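Local coordinates for protein phosphoribosyl-AMP cyclohydrolase (PDB 7BGM) that probably catalyses the second and third steps of histidine biosynthesis, pyrophosphate release from phosphoribosyl-ATP and opening of the adenine ring of phosphoribosyl-AMP, at residues 35-39 and 40-44; 206-209 and 210-214. One frame throughout, in Å; residues are numbered along the deposited sequence.

Contact 1 of 2, residues 35-39 and 40-44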
# COMPACT_ATOMS: atom_id res chain seq x y z
N GLY A 35 6.13 6.11 -14.28
CA GLY A 35 6.57 6.63 -15.55
C GLY A 35 5.46 7.30 -16.32
O GLY A 35 4.55 7.86 -15.71
N PHE A 36 5.53 7.25 -17.64
CA PHE A 36 4.53 7.85 -18.51
C PHE A 36 4.07 6.79 -19.50
O PHE A 36 4.77 5.80 -19.76
CB PHE A 36 5.10 9.13 -19.22
CG PHE A 36 5.32 10.25 -18.27
CD1 PHE A 36 6.49 10.33 -17.52
CD2 PHE A 36 4.32 11.20 -18.06
CE1 PHE A 36 6.67 11.33 -16.57
CE2 PHE A 36 4.50 12.23 -17.14
CZ PHE A 36 5.67 12.28 -16.38
N ALA A 37 2.86 6.96 -20.02
CA ALA A 37 2.33 6.02 -20.98
C ALA A 37 1.62 6.81 -22.08
O ALA A 37 0.97 7.81 -21.78
CB ALA A 37 1.36 5.04 -20.30
N ASN A 38 1.78 6.38 -23.33
CA ASN A 38 0.96 6.89 -24.41
C ASN A 38 -0.13 5.85 -24.74
O ASN A 38 -0.30 4.84 -24.04
CB ASN A 38 1.81 7.24 -25.64
CG ASN A 38 2.57 6.04 -26.19
OD1 ASN A 38 2.49 4.94 -25.65
ND2 ASN A 38 3.35 6.27 -27.25
N ARG A 39 -0.89 6.10 -25.82
CA ARG A 39 -1.97 5.19 -26.16
C ARG A 39 -1.44 3.77 -26.32
O ARG A 39 -1.97 2.81 -25.72
CB ARG A 39 -2.65 5.63 -27.46
CG ARG A 39 -3.65 6.75 -27.31
CD ARG A 39 -4.21 7.08 -28.70
NE ARG A 39 -5.19 6.08 -29.12
CZ ARG A 39 -6.50 6.23 -28.95
NH1 ARG A 39 -6.96 7.34 -28.39
NH2 ARG A 39 -7.35 5.28 -29.33
N GLU A 40 -0.39 3.63 -27.12
CA GLU A 40 0.16 2.30 -27.37
C GLU A 40 0.65 1.62 -26.09
O GLU A 40 0.44 0.42 -25.93
CB GLU A 40 1.28 2.37 -28.39
CG GLU A 40 1.85 0.99 -28.68
CD GLU A 40 2.79 0.92 -29.88
OE1 GLU A 40 3.23 1.97 -30.42
OE2 GLU A 40 3.09 -0.22 -30.30
N ALA A 41 1.27 2.36 -25.18
CA ALA A 41 1.76 1.74 -23.94
C ALA A 41 0.60 1.19 -23.11
O ALA A 41 0.72 0.10 -22.51
CB ALA A 41 2.59 2.71 -23.09
N VAL A 42 -0.52 1.92 -23.02
CA VAL A 42 -1.64 1.43 -22.23
C VAL A 42 -2.27 0.23 -22.93
O VAL A 42 -2.58 -0.79 -22.28
CB VAL A 42 -2.66 2.55 -22.00
CG1 VAL A 42 -3.90 2.00 -21.25
CG2 VAL A 42 -2.01 3.71 -21.22
N ALA A 43 -2.45 0.31 -24.24
CA ALA A 43 -3.03 -0.82 -24.97
C ALA A 43 -2.16 -2.07 -24.84
O ALA A 43 -2.67 -3.19 -24.68
CB ALA A 43 -3.22 -0.46 -26.44
N THR A 44 -0.84 -1.90 -24.86
CA THR A 44 0.06 -3.04 -24.75
C THR A 44 0.06 -3.61 -23.33
O THR A 44 0.14 -4.83 -23.15
CB THR A 44 1.48 -2.64 -25.18
OG1 THR A 44 1.49 -2.35 -26.58
CG2 THR A 44 2.49 -3.75 -24.90
O HOH W 1 5.10 4.61 -29.15
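N38 caps the first turn of helix 39-48 with its side-chain amide. OD1 accepts from A41 N at 2.9 Å, with an N-H...O angle of 155°. The N-H comes in tilted 26° from the plane of the amide carbonyl. Chi1 of 60° sets CG between the backbone N and the carbonyl carbon, and this brings the amide group to the helix start, where OD1 meets A41 N. N38 O takes V42 N at 3.1 Å, and R39 O takes A43 N at 2.9 Å.

The tight side lies where strand 31-37 runs into the helix. A37 CB rests on V42 CG2 at 3.7 Å and on A41 CB at 3.8 Å. A37 precedes the cap and V42 is four residues beyond it, the spacing of a hydrophobic staple. Y88 of strand 85-92 packs on both.

The side of N38 ND2 and E40 is looser and wetter. A water accepts from N38 ND2 at 3.1 Å and gives only a weak bond to E40 OE1. R39 goes another way, to a salt bridge with D9 of helix 3-9.

With an alanine in place of N38, A41 N would probably lose its side-chain acceptor and the water its amide donor. The cap thus gives an N-H of the helix's first turn a side-chain acceptor, while the A37 contacts pack the end of the strand against the helix.

Contact 2 of 2, residues 206-209 and 210-214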
# COMPACT_ATOMS: atom_id res chain seq x y z
N VAL A 206 8.99 -15.79 6.85
CA VAL A 206 7.78 -15.54 6.05
C VAL A 206 7.53 -14.04 5.99
O VAL A 206 7.53 -13.36 7.02
CB VAL A 206 6.56 -16.28 6.63
CG1 VAL A 206 5.32 -15.91 5.82
CG2 VAL A 206 6.80 -17.78 6.55
N LYS A 207 7.31 -13.54 4.77
CA LYS A 207 6.95 -12.15 4.55
C LYS A 207 5.43 -11.96 4.56
O LYS A 207 4.67 -12.80 4.07
CB LYS A 207 7.51 -11.68 3.21
CG LYS A 207 9.01 -11.81 3.11
CD LYS A 207 9.70 -10.59 3.58
CE LYS A 207 9.34 -9.44 2.61
NZ LYS A 207 10.34 -8.38 2.46
N VAL A 208 4.99 -10.81 5.10
CA VAL A 208 3.57 -10.44 5.05
C VAL A 208 3.03 -10.54 3.62
O VAL A 208 1.91 -11.02 3.39
CB VAL A 208 3.38 -9.02 5.61
CG1 VAL A 208 1.98 -8.45 5.25
CG2 VAL A 208 3.60 -9.01 7.13
N GLU A 209 3.81 -10.05 2.64
CA GLU A 209 3.40 -10.13 1.23
C GLU A 209 3.06 -11.57 0.81
O GLU A 209 2.11 -11.79 0.03
CB GLU A 209 4.49 -9.55 0.33
CG GLU A 209 4.16 -9.69 -1.15
CD GLU A 209 5.15 -8.95 -2.08
OE1 GLU A 209 6.21 -8.50 -1.58
OE2 GLU A 209 4.86 -8.89 -3.30
N GLU A 210 3.82 -12.56 1.31
CA GLU A 210 3.54 -13.97 0.97
C GLU A 210 2.21 -14.41 1.57
O GLU A 210 1.47 -15.19 0.94
CB GLU A 210 4.68 -14.86 1.45
CG GLU A 210 5.96 -14.58 0.68
CD GLU A 210 7.23 -15.18 1.27
OE1 GLU A 210 7.35 -15.38 2.49
OE2 GLU A 210 8.15 -15.44 0.46
N VAL A 211 1.90 -13.93 2.77
CA VAL A 211 0.62 -14.25 3.39
C VAL A 211 -0.52 -13.65 2.58
O VAL A 211 -1.53 -14.31 2.30
CB VAL A 211 0.60 -13.75 4.85
CG1 VAL A 211 -0.80 -14.00 5.51
CG2 VAL A 211 1.73 -14.43 5.67
N LEU A 212 -0.36 -12.39 2.14
CA LEU A 212 -1.44 -11.75 1.40
C LEU A 212 -1.61 -12.37 0.01
O LEU A 212 -2.73 -12.42 -0.50
CB LEU A 212 -1.17 -10.23 1.30
CG LEU A 212 -1.16 -9.49 2.65
CD1 LEU A 212 -0.97 -7.97 2.57
CD2 LEU A 212 -2.44 -9.82 3.44
N GLN A 213 -0.53 -12.82 -0.62
CA GLN A 213 -0.67 -13.61 -1.83
C GLN A 213 -1.53 -14.85 -1.57
O GLN A 213 -2.40 -15.17 -2.38
CB GLN A 213 0.71 -14.00 -2.37
CG GLN A 213 0.60 -14.97 -3.54
CD GLN A 213 1.93 -15.24 -4.21
OE1 GLN A 213 2.74 -14.35 -4.37
NE2 GLN A 213 2.14 -16.48 -4.63
N VAL A 214 -1.30 -15.56 -0.45
CA VAL A 214 -2.11 -16.74 -0.15
C VAL A 214 -3.59 -16.36 -0.11
O VAL A 214 -4.43 -17.03 -0.72
CB VAL A 214 -1.67 -17.40 1.17
CG1 VAL A 214 -2.72 -18.47 1.63
CG2 VAL A 214 -0.37 -18.08 0.98
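E210 OE1 is gripped from two sources. K207 N donates to it at 2.9 Å in a nearly straight bond of 173°, and K183 of the second subunit makes a salt bridge to it. K207 N meets the oxygen from above the carboxylate plane, 42° out of it. E210 CG stands beside its own backbone N (chi1 -66°), and the extended chain beyond carries the carboxylate back to K207.

K207 is the N-cap and E210 the third residue of helix 208-218. The bond is therefore the returning half of a capping box. K207 O accepts from V211 N at 3.3 Å and, weakly, from E210 N. V208 N, in the first turn, is taken by E132.

V206 CG1 and V211 CG2 meet at 3.9 Å, their side chains crossing at about a right angle. This pair spans the cap as a hydrophobic staple. V208 and L212 lie side by side one turn apart, CG1 to CD1 4.0 Å, and both touch Y129 of helix 127-140. E209 turns elsewhere, to K91 and N25.

A carboxylate at this helix start probably interacts well with the helix dipole, and the salt bridge to K183 of the second subunit joins this helix start to the other chain.

How the contacts relate
Contacts 1 and 2 both build the start of a helix, but by different chemistry. In contact 1 the N-cap side chain reaches forward; in contact 2 a glutamate reaches back to the N-cap backbone. Contact 1 belongs to the cyclohydrolase region and contact 2 to the pyrophosphohydrolase region. Their centres are 30 Å apart, their nearest atoms about 19 Å. Neither holds a zinc ligand. The A41 side chain is about 8 Å from that of W62, an AMP-binding residue, and the A37 side chain about 13 Å from a bound zinc ion. The V211 side chain is about 8 Å from that of R218, and the E209 side chain about 9 Å from that of T96 in the cyclohydrolase region; both bind AMP.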